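Side-chain contacts in dnab-like replicative helicase (Bacillus phage SPP1, PDB 3BH0), which probably couples ATP hydrolysis to unwinding of duplex DNA during phage replication, this chain being the ATPase domain of a DnaB-family replicative helicase: residues E110-K113 with R114-T118; G140-S143 with M144-E148; A160-V164 with N165-S169; D188-Q191 with L192-P195. All coordinates share one frame; numbering follows the deposited sequence.

Interaction 1: E110-K113 with R114-T118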
loop_
_atom_site.group_PDB
_atom_site.type_symbol
_atom_site.label_atom_id
_atom_site.label_comp_id
_atom_site.label_asym_id
_atom_site.label_seq_id
_atom_site.Cartn_x
_atom_site.Cartn_y
_atom_site.Cartn_z
ATOM N N GLU A 110 -4.378 16.360 -4.840
ATOM C CA GLU A 110 -5.152 15.274 -5.422
ATOM C C GLU A 110 -5.305 14.068 -4.497
ATOM O O GLU A 110 -6.356 13.465 -4.453
ATOM C CB GLU A 110 -4.497 14.849 -6.723
ATOM C CG GLU A 110 -5.468 14.513 -7.816
ATOM C CD GLU A 110 -4.800 14.453 -9.193
ATOM O OE1 GLU A 110 -3.972 15.344 -9.514
ATOM O OE2 GLU A 110 -5.116 13.521 -9.963
ATOM N N ASN A 111 -4.242 13.726 -3.775
ATOM C CA ASN A 111 -4.265 12.688 -2.745
ATOM C C ASN A 111 -5.167 13.070 -1.593
ATOM O O ASN A 111 -5.930 12.253 -1.101
ATOM C CB ASN A 111 -2.839 12.408 -2.213
ATOM C CG ASN A 111 -1.984 11.610 -3.199
ATOM O OD1 ASN A 111 -2.081 10.392 -3.270
ATOM N ND2 ASN A 111 -1.154 12.302 -3.967
ATOM N N ILE A 112 -5.063 14.325 -1.163
ATOM C CA ILE A 112 -5.820 14.849 -0.016
ATOM C C ILE A 112 -7.330 14.857 -0.270
ATOM O O ILE A 112 -8.108 14.525 0.629
ATOM C CB ILE A 112 -5.299 16.260 0.420
ATOM C CG1 ILE A 112 -3.928 16.130 1.076
ATOM C CG2 ILE A 112 -6.257 16.925 1.404
ATOM C CD1 ILE A 112 -3.159 17.416 1.160
ATOM N N LYS A 113 -7.743 15.218 -1.485
ATOM C CA LYS A 113 -9.172 15.172 -1.839
ATOM C C LYS A 113 -9.720 13.753 -1.757
ATOM O O LYS A 113 -10.793 13.544 -1.202
ATOM C CB LYS A 113 -9.459 15.812 -3.200
ATOM C CG LYS A 113 -9.499 17.346 -3.150
ATOM C CD LYS A 113 -9.678 17.951 -4.540
ATOM C CE LYS A 113 -9.906 19.471 -4.502
ATOM N NZ LYS A 113 -8.636 20.238 -4.562
ATOM N N ARG A 114 -8.961 12.776 -2.257
ATOM C CA ARG A 114 -9.373 11.376 -2.120
ATOM C C ARG A 114 -9.512 10.953 -0.654
ATOM O O ARG A 114 -10.468 10.267 -0.279
ATOM C CB ARG A 114 -8.394 10.436 -2.803
ATOM C CG ARG A 114 -8.402 10.452 -4.285
ATOM C CD ARG A 114 -7.340 9.487 -4.735
ATOM N NE ARG A 114 -7.335 9.305 -6.174
ATOM C CZ ARG A 114 -7.651 8.170 -6.793
ATOM N NH1 ARG A 114 -8.004 7.085 -6.092
ATOM N NH2 ARG A 114 -7.604 8.126 -8.126
ATOM N N LEU A 115 -8.539 11.347 0.160
ATOM C CA LEU A 115 -8.565 11.066 1.596
ATOM C C LEU A 115 -9.818 11.639 2.270
ATOM O O LEU A 115 -10.469 10.943 3.050
ATOM C CB LEU A 115 -7.294 11.590 2.271
ATOM C CG LEU A 115 -6.003 10.800 2.012
ATOM C CD1 LEU A 115 -4.806 11.520 2.600
ATOM C CD2 LEU A 115 -6.105 9.368 2.544
ATOM N N ILE A 116 -10.139 12.900 1.958
ATOM C CA ILE A 116 -11.376 13.555 2.397
ATOM C C ILE A 116 -12.631 12.808 1.926
ATOM O O ILE A 116 -13.463 12.408 2.735
ATOM C CB ILE A 116 -11.428 15.028 1.925
ATOM C CG1 ILE A 116 -10.435 15.884 2.718
ATOM C CG2 ILE A 116 -12.850 15.599 2.061
ATOM C CD1 ILE A 116 -9.985 17.135 1.993
ATOM N N VAL A 117 -12.754 12.616 0.620
ATOM C CA VAL A 117 -13.867 11.877 0.040
ATOM C C VAL A 117 -14.116 10.548 0.758
ATOM O O VAL A 117 -15.255 10.237 1.103
ATOM C CB VAL A 117 -13.656 11.663 -1.482
ATOM C CG1 VAL A 117 -14.560 10.567 -2.030
ATOM C CG2 VAL A 117 -13.870 12.973 -2.234
ATOM N N THR A 118 -13.052 9.777 0.997
ATOM C CA THR A 118 -13.184 8.479 1.669
ATOM C C THR A 118 -13.570 8.593 3.153
ATOM O O THR A 118 -14.452 7.861 3.630
ATOM C CB THR A 118 -11.915 7.598 1.523
ATOM O OG1 THR A 118 -11.443 7.644 0.169
ATOM C CG2 THR A 118 -12.228 6.157 1.901
#
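Ile112 and Ile116 meet one turn apart on the alpha-helix 108-119 of this RecA-like P-loop ATPase domain, and they carry the apolar, well-packed part of the contact. CG2 of Ile112 comes within 3.8 Å of CD1 of Ile116, the two side chains crossing at a slant. With CG1 of Ile116 beside its own backbone N (chi1 -72°), the arm folds back along the helix, and its CD1 lies 3.5 Å from Ile112 O. That carbonyl oxygen also accepts from Ile116 N at 2.9 Å, so apolar branch and backbone bond converge on it. Beyond this pair, Ile116 rests on Ala145 and Ile146 of helix 139-150 and on Ile127, while Leu115 is buried against Ile149.

The other flank is looser. Glu110 and Lys113 lie exposed, and the carboxylate of Glu110 stays clear of the Arg114 guanidinium, with OE2 6.1 Å from NE. Arg114 instead stretches its chain away to touch Thr82 and Leu86 of helix 81-93, Thr82 belonging to a probable Walker A motif. Backbone bonds vary independently of this: the bond from Arg114 N to Glu110 O is weak at 3.5 Å, whereas Val117 N reaches Lys113 O at 2.8 Å in an almost straight line, 175° at the hydrogen. The same Lys113 oxygen is brushed by a methyl of Val117, CG2 lying 3.3 Å from it.

Interaction 2: G140-S143 with M144-E148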
loop_
_atom_site.group_PDB
_atom_site.type_symbol
_atom_site.label_atom_id
_atom_site.label_comp_id
_atom_site.label_asym_id
_atom_site.label_seq_id
_atom_site.Cartn_x
_atom_site.Cartn_y
_atom_site.Cartn_z
ATOM N N GLY A 140 -20.572 19.536 7.437
ATOM C CA GLY A 140 -20.220 18.942 8.725
ATOM C C GLY A 140 -19.319 17.744 8.506
ATOM O O GLY A 140 -18.347 17.550 9.235
ATOM N N LYS A 141 -19.657 16.948 7.490
ATOM C CA LYS A 141 -18.794 15.877 6.987
ATOM C C LYS A 141 -17.410 16.399 6.575
ATOM O O LYS A 141 -16.393 15.879 7.032
ATOM C CB LYS A 141 -19.453 15.171 5.794
ATOM C CG LYS A 141 -20.564 14.210 6.150
ATOM C CD LYS A 141 -21.265 13.756 4.889
ATOM C CE LYS A 141 -22.180 12.585 5.167
ATOM N NZ LYS A 141 -22.628 11.951 3.890
ATOM N N LEU A 142 -17.385 17.425 5.722
ATOM C CA LEU A 142 -16.140 17.987 5.197
ATOM C C LEU A 142 -15.194 18.473 6.288
ATOM O O LEU A 142 -13.979 18.279 6.188
ATOM C CB LEU A 142 -16.421 19.114 4.191
ATOM C CG LEU A 142 -15.230 19.965 3.717
ATOM C CD1 LEU A 142 -15.232 20.111 2.217
ATOM C CD2 LEU A 142 -15.185 21.340 4.390
ATOM N N SER A 143 -15.754 19.114 7.314
ATOM C CA SER A 143 -14.980 19.631 8.441
ATOM C C SER A 143 -14.568 18.498 9.385
ATOM O O SER A 143 -13.494 18.546 9.987
ATOM C CB SER A 143 -15.779 20.700 9.187
ATOM O OG SER A 143 -15.038 21.217 10.277
ATOM N N MET A 144 -15.435 17.489 9.509
ATOM C CA MET A 144 -15.109 16.239 10.210
ATOM C C MET A 144 -13.951 15.542 9.493
ATOM O O MET A 144 -12.962 15.170 10.123
ATOM C CB MET A 144 -16.348 15.325 10.294
ATOM C CG MET A 144 -16.147 13.968 10.998
ATOM S SD MET A 144 -15.848 12.549 9.897
ATOM C CE MET A 144 -17.409 12.422 9.010
ATOM N N ALA A 145 -14.090 15.401 8.171
ATOM C CA ALA A 145 -13.075 14.802 7.300
ATOM C C ALA A 145 -11.760 15.577 7.286
ATOM O O ALA A 145 -10.697 14.974 7.371
ATOM C CB ALA A 145 -13.614 14.634 5.876
ATOM N N ILE A 146 -11.823 16.901 7.181
ATOM C CA ILE A 146 -10.601 17.711 7.217
ATOM C C ILE A 146 -9.934 17.659 8.591
ATOM O O ILE A 146 -8.715 17.807 8.710
ATOM C CB ILE A 146 -10.845 19.167 6.757
ATOM C CG1 ILE A 146 -11.039 19.190 5.237
ATOM C CG2 ILE A 146 -9.685 20.093 7.184
ATOM C CD1 ILE A 146 -11.504 20.511 4.679
ATOM N N GLY A 147 -10.747 17.429 9.617
ATOM C CA GLY A 147 -10.263 17.309 10.985
ATOM C C GLY A 147 -9.439 16.058 11.137
ATOM O O GLY A 147 -8.368 16.085 11.736
ATOM N N GLU A 148 -9.938 14.970 10.567
ATOM C CA GLU A 148 -9.260 13.676 10.638
ATOM C C GLU A 148 -7.940 13.606 9.869
ATOM O O GLU A 148 -6.968 13.019 10.370
ATOM C CB GLU A 148 -10.192 12.548 10.212
ATOM C CG GLU A 148 -11.134 12.161 11.316
ATOM C CD GLU A 148 -11.445 10.694 11.307
ATOM O OE1 GLU A 148 -12.360 10.311 10.545
ATOM O OE2 GLU A 148 -10.785 9.935 12.059
#
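Leu142 and Ile146 lie side by side on one flank of helix 139-150, their branches pointing the same way. The touching group on Ile146 is its terminal methyl: CD1 sits 3.8 Å from CD2 of Leu142 and almost as near to CG. Leu142 carries CG opposite its backbone N (chi1 170°), which swings the isobutyl group forward along the helix to meet Ile146. CG1 of Ile146 in turn packs 3.2 Å from Leu142 O, the acceptor for Ile146 N at 2.7 Å.

Round the helix from this pair the contacts run between side chain and backbone. CB of Met144 lies over two carbonyl oxygens, 3.2 Å from Gly140 O and slightly farther from Lys141 O; the rest of its chain bends twice and brings CE back near Lys141 O. Ala145 presents only its methyl, 3.3 Å from Lys141 O, and its N bonds to that oxygen at 2.6 Å. The bond from Gly147 N to Ser143 O is the least straight of the set, 133° at the hydrogen, with the donor lifted 43° out of the carbonyl plane.

Farther out, Ala145 and Ile146 both press on Ile116 of helix 108-119, and Leu142 and Lys141 touch Ile122 in the loop just after helix 108-119. Lys141 ends in a hydrogen bond from NZ to Ser121 O. Met144 and Ser143 remain exposed. The pattern is that of an amphipathic surface alpha-helix, one side laid on a neighbouring helix and the other facing solvent, here at the periphery of the P-loop ATPase domain.

Interaction 3: A160-V164 with N165-S169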
loop_
_atom_site.group_PDB
_atom_site.type_symbol
_atom_site.label_atom_id
_atom_site.label_comp_id
_atom_site.label_asym_id
_atom_site.label_seq_id
_atom_site.Cartn_x
_atom_site.Cartn_y
_atom_site.Cartn_z
ATOM N N ALA A 160 7.848 14.796 -8.795
ATOM C CA ALA A 160 7.694 13.920 -9.956
ATOM C C ALA A 160 8.848 12.910 -10.081
ATOM O O ALA A 160 8.604 11.728 -10.350
ATOM C CB ALA A 160 7.541 14.730 -11.229
ATOM N N GLY A 161 10.081 13.384 -9.874
ATOM C CA GLY A 161 11.287 12.574 -10.034
ATOM C C GLY A 161 11.903 12.221 -8.695
ATOM O O GLY A 161 12.433 13.091 -8.003
ATOM N N GLN A 162 11.801 10.947 -8.319
ATOM C CA GLN A 162 12.313 10.476 -7.038
ATOM C C GLN A 162 13.009 9.146 -7.245
ATOM O O GLN A 162 12.436 8.223 -7.839
ATOM C CB GLN A 162 11.196 10.282 -6.005
ATOM C CG GLN A 162 10.344 11.490 -5.718
ATOM C CD GLN A 162 9.325 11.216 -4.638
ATOM O OE1 GLN A 162 9.641 10.614 -3.626
ATOM N NE2 GLN A 162 8.086 11.637 -4.858
ATOM N N SER A 163 14.249 9.063 -6.773
ATOM C CA SER A 163 15.004 7.811 -6.772
ATOM C C SER A 163 14.738 7.117 -5.439
ATOM O O SER A 163 14.110 7.709 -4.549
ATOM C CB SER A 163 16.494 8.128 -6.919
ATOM O OG SER A 163 16.888 9.037 -5.896
ATOM N N VAL A 164 15.212 5.886 -5.280
ATOM C CA VAL A 164 15.184 5.247 -3.952
ATOM C C VAL A 164 16.092 6.012 -2.988
ATOM O O VAL A 164 15.796 6.140 -1.804
ATOM C CB VAL A 164 15.599 3.758 -3.984
ATOM C CG1 VAL A 164 15.577 3.163 -2.573
ATOM C CG2 VAL A 164 14.675 2.985 -4.876
ATOM N N ASN A 165 17.192 6.524 -3.516
ATOM C CA ASN A 165 18.120 7.328 -2.746
ATOM C C ASN A 165 17.412 8.524 -2.132
ATOM O O ASN A 165 17.501 8.768 -0.923
ATOM C CB ASN A 165 19.258 7.789 -3.655
ATOM C CG ASN A 165 20.546 7.969 -2.907
ATOM O OD1 ASN A 165 20.739 8.979 -2.208
ATOM N ND2 ASN A 165 21.445 6.991 -3.037
ATOM N N TYR A 166 16.669 9.238 -2.975
ATOM C CA TYR A 166 15.846 10.358 -2.541
ATOM C C TYR A 166 14.893 9.941 -1.429
ATOM O O TYR A 166 14.720 10.659 -0.454
ATOM C CB TYR A 166 15.087 10.945 -3.739
ATOM C CG TYR A 166 14.116 12.036 -3.376
ATOM C CD1 TYR A 166 14.476 13.378 -3.474
ATOM C CD2 TYR A 166 12.825 11.727 -2.921
ATOM C CE1 TYR A 166 13.562 14.392 -3.123
ATOM C CE2 TYR A 166 11.924 12.715 -2.570
ATOM C CZ TYR A 166 12.292 14.040 -2.678
ATOM O OH TYR A 166 11.390 15.013 -2.325
ATOM N N ILE A 167 14.277 8.773 -1.575
ATOM C CA ILE A 167 13.270 8.303 -0.609
ATOM C C ILE A 167 13.916 7.846 0.692
ATOM O O ILE A 167 13.349 8.035 1.777
ATOM C CB ILE A 167 12.368 7.186 -1.215
ATOM C CG1 ILE A 167 11.559 7.757 -2.394
ATOM C CG2 ILE A 167 11.490 6.537 -0.143
ATOM C CD1 ILE A 167 10.684 6.765 -3.113
ATOM N N TRP A 168 15.091 7.227 0.559
ATOM C CA TRP A 168 15.966 6.879 1.682
ATOM C C TRP A 168 16.166 8.072 2.593
ATOM O O TRP A 168 15.930 8.005 3.797
ATOM C CB TRP A 168 17.345 6.436 1.155
ATOM C CG TRP A 168 18.131 5.644 2.150
ATOM C CD1 TRP A 168 18.605 6.079 3.355
ATOM C CD2 TRP A 168 18.526 4.271 2.034
ATOM N NE1 TRP A 168 19.268 5.065 3.999
ATOM C CE2 TRP A 168 19.232 3.939 3.214
ATOM C CE3 TRP A 168 18.359 3.289 1.044
ATOM C CZ2 TRP A 168 19.778 2.654 3.436
ATOM C CZ3 TRP A 168 18.907 2.015 1.257
ATOM C CH2 TRP A 168 19.610 1.710 2.454
ATOM N N SER A 169 16.617 9.166 1.993
ATOM C CA SER A 169 16.829 10.423 2.697
ATOM C C SER A 169 15.612 10.882 3.523
ATOM O O SER A 169 15.749 11.236 4.697
ATOM C CB SER A 169 17.245 11.491 1.692
ATOM O OG SER A 169 17.549 12.701 2.355
#
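The first torsion of Ser163 sets up one contact with Tyr166, and that of Tyr166 sets up another with Gln162. OG of Ser163 is held between its own backbone N and carbonyl carbon (chi1 55°), which turns the hydroxyl oxygen toward the start of the helix. There it accepts from Tyr166 N at 2.9 Å in a nearly straight bond, and CB of Tyr166 packs close to the same oxygen. Tyr166 sets its ring opposite the backbone N (chi1 175°), sending it back alongside the side chain of Gln162.

The serine bond is an N-cap: Ser163 precedes helix 164-176, and its side chain takes up an N-H of the first turn that has no preceding helical carbonyl to use. Its own carbonyl serves as well, with Ile167 N bonding to Ser163 O at 3.2 Å. By the next residue the regular helical pattern has set in, and Trp168 N reaches Val164 O at 2.7 Å. The capped helix follows strand 154-157, an outermost strand of the sheet in this chain, in the RecA-like ATPase core.

Gln162 crosses the Tyr166 ring at a slant, its amide plane turned 62° from that of the ring. OE1 lies by the CD2-CE2 bond, 3.3 Å from CE2, while CG lies 3.7 Å from both CD2 and CE2. The other end of the amide is held from outside: NE2 donates to Lys159 O and Phe157 O, which fixes the rotation of the group and directs OE1 toward the ring. Roughly at right angles to that approach, Ile167 brings CG1 to 3.7 Å from Gln162 OE1, and its branch continues inward onto His102, Val185 and Ile187 of the central strands.

Interaction 4: D188-Q191 with L192-P195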
loop_
_atom_site.group_PDB
_atom_site.type_symbol
_atom_site.label_atom_id
_atom_site.label_comp_id
_atom_site.label_asym_id
_atom_site.label_seq_id
_atom_site.Cartn_x
_atom_site.Cartn_y
_atom_site.Cartn_z
ATOM N N ASP A 188 3.575 5.477 -4.595
ATOM C CA ASP A 188 2.630 5.459 -5.725
ATOM C C ASP A 188 3.362 5.248 -7.003
ATOM O O ASP A 188 3.740 6.143 -7.763
ATOM C CB ASP A 188 1.613 6.592 -5.834
ATOM C CG ASP A 188 0.491 6.277 -6.883
ATOM O OD1 ASP A 188 0.569 5.246 -7.619
ATOM O OD2 ASP A 188 -0.467 7.072 -6.984
ATOM N N TYR A 189 3.540 3.952 -7.128
ATOM C CA TYR A 189 3.998 3.168 -8.220
ATOM C C TYR A 189 5.449 3.212 -8.597
ATOM O O TYR A 189 6.019 4.250 -8.919
ATOM C CB TYR A 189 2.893 2.848 -9.251
ATOM C CG TYR A 189 3.011 3.269 -10.676
ATOM C CD1 TYR A 189 3.708 2.484 -11.590
ATOM C CD2 TYR A 189 2.306 4.378 -11.148
ATOM C CE1 TYR A 189 3.769 2.834 -12.926
ATOM C CE2 TYR A 189 2.351 4.733 -12.493
ATOM C CZ TYR A 189 3.082 3.959 -13.367
ATOM O OH TYR A 189 3.143 4.319 -14.682
ATOM N N LEU A 190 6.007 2.014 -8.444
ATOM C CA LEU A 190 7.406 1.717 -8.435
ATOM C C LEU A 190 8.089 2.010 -9.755
ATOM O O LEU A 190 9.217 2.481 -9.762
ATOM C CB LEU A 190 7.591 0.241 -8.042
ATOM C CG LEU A 190 8.968 -0.440 -8.046
ATOM C CD1 LEU A 190 9.013 -1.439 -6.906
ATOM C CD2 LEU A 190 9.282 -1.127 -9.379
ATOM N N GLN A 191 7.392 1.753 -10.855
ATOM C CA GLN A 191 7.991 1.796 -12.189
ATOM C C GLN A 191 8.146 3.219 -12.704
ATOM O O GLN A 191 8.599 3.429 -13.833
ATOM C CB GLN A 191 7.182 0.956 -13.188
ATOM C CG GLN A 191 7.295 -0.556 -12.979
ATOM C CD GLN A 191 6.311 -1.112 -11.936
ATOM O OE1 GLN A 191 5.471 -0.390 -11.386
ATOM N NE2 GLN A 191 6.418 -2.411 -11.673
ATOM N N LEU A 192 7.762 4.171 -11.860
ATOM C CA LEU A 192 7.938 5.591 -12.092
ATOM C C LEU A 192 9.204 6.129 -11.400
ATOM O O LEU A 192 9.644 7.255 -11.674
ATOM C CB LEU A 192 6.701 6.351 -11.561
ATOM C CG LEU A 192 5.773 7.094 -12.533
ATOM C CD1 LEU A 192 5.454 6.250 -13.750
ATOM C CD2 LEU A 192 4.489 7.576 -11.860
ATOM N N LEU A 193 9.779 5.331 -10.502
ATOM C CA LEU A 193 10.952 5.760 -9.732
ATOM C C LEU A 193 12.161 5.998 -10.637
ATOM O O LEU A 193 12.338 5.307 -11.632
ATOM C CB LEU A 193 11.300 4.745 -8.636
ATOM C CG LEU A 193 10.379 4.686 -7.415
ATOM C CD1 LEU A 193 10.639 3.445 -6.568
ATOM C CD2 LEU A 193 10.485 5.939 -6.565
ATOM N N GLU A 194 12.982 6.986 -10.293
ATOM C CA GLU A 194 14.217 7.248 -11.044
ATOM C C GLU A 194 15.206 6.123 -10.786
ATOM O O GLU A 194 15.582 5.897 -9.651
ATOM C CB GLU A 194 14.827 8.576 -10.616
ATOM C CG GLU A 194 13.956 9.764 -10.919
ATOM C CD GLU A 194 14.708 11.082 -10.772
ATOM O OE1 GLU A 194 15.667 11.160 -9.948
ATOM O OE2 GLU A 194 14.328 12.045 -11.483
ATOM N N PRO A 195 15.610 5.390 -11.837
ATOM C CA PRO A 195 16.603 4.335 -11.619
ATOM C C PRO A 195 18.008 4.897 -11.355
ATOM O O PRO A 195 18.320 6.004 -11.806
ATOM C CB PRO A 195 16.563 3.551 -12.927
ATOM C CG PRO A 195 16.129 4.533 -13.948
ATOM C CD PRO A 195 15.184 5.464 -13.249
#
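Tyr189 and Leu192 make the main apolar contact of this turn, the leucine lying over one face of the ring. CG of Leu192 stands 4.1 Å above the ring plane, displaced toward the rim, and its two methyls are spread along the CE2 side: CD1 lies 3.3 Å from CZ and CD2 3.6 Å from CE2. CD1 also comes to 3.2 Å from the phenolic OH, a tight carbon-to-oxygen approach, not a hydrogen bond. Chi1 of Leu192 (-114°) is close to eclipsed, which suggests some strain in this tight fit. A second, looser apolar pair joins Leu190 to Leu193, CG to CD1 at 4.5 Å.

The polar contacts are backbone bonds of a short 3-10 turn. Leu193 N donates to Leu190 O at 3.0 Å, coming in well above the carbonyl plane. Leu192 N reaches Tyr189 O only weakly, at 3.4 Å. Gln191 sends its amide elsewhere: OE1, in the plane of the Tyr189 ring at its edge, accepts from Gln229 N, while NE2 bonds to Ser228 OG, so both ends of the amide are engaged.

The turn follows directly on strand 183-188 of the RecA-like sheet. Leu190 and Leu193 pack on helix 202-220, Leu190 also on Ala226 of strand 223-228 and, with Gln191, on Leu253 of helix 252-256; Leu192 touches Leu104, just after strand 98-103.

Interactions 1 and 2 are within-helix contacts of neighbouring helices, 108-119 and 139-150, and they touch through Ile116, whose CD1 lies 4.0 Å from CG1 of Ile146. The first is partly buried, the second a surface contact. Interactions 3 and 4 sit about 32 Å from interaction 2, centre to centre, near the ends of strands 154-157 and 183-188. They join each other directly: Gln162 O and Glu194 N lie 2.8 Å apart, probably hydrogen-bonded, and Ile167 packs on Leu193. Regular helical bonds and aliphatic pairs mark the first two; a serine cap and a leucine over a tyrosine face mark the helix start and the turn of the other two, with interaction 4 the most buried.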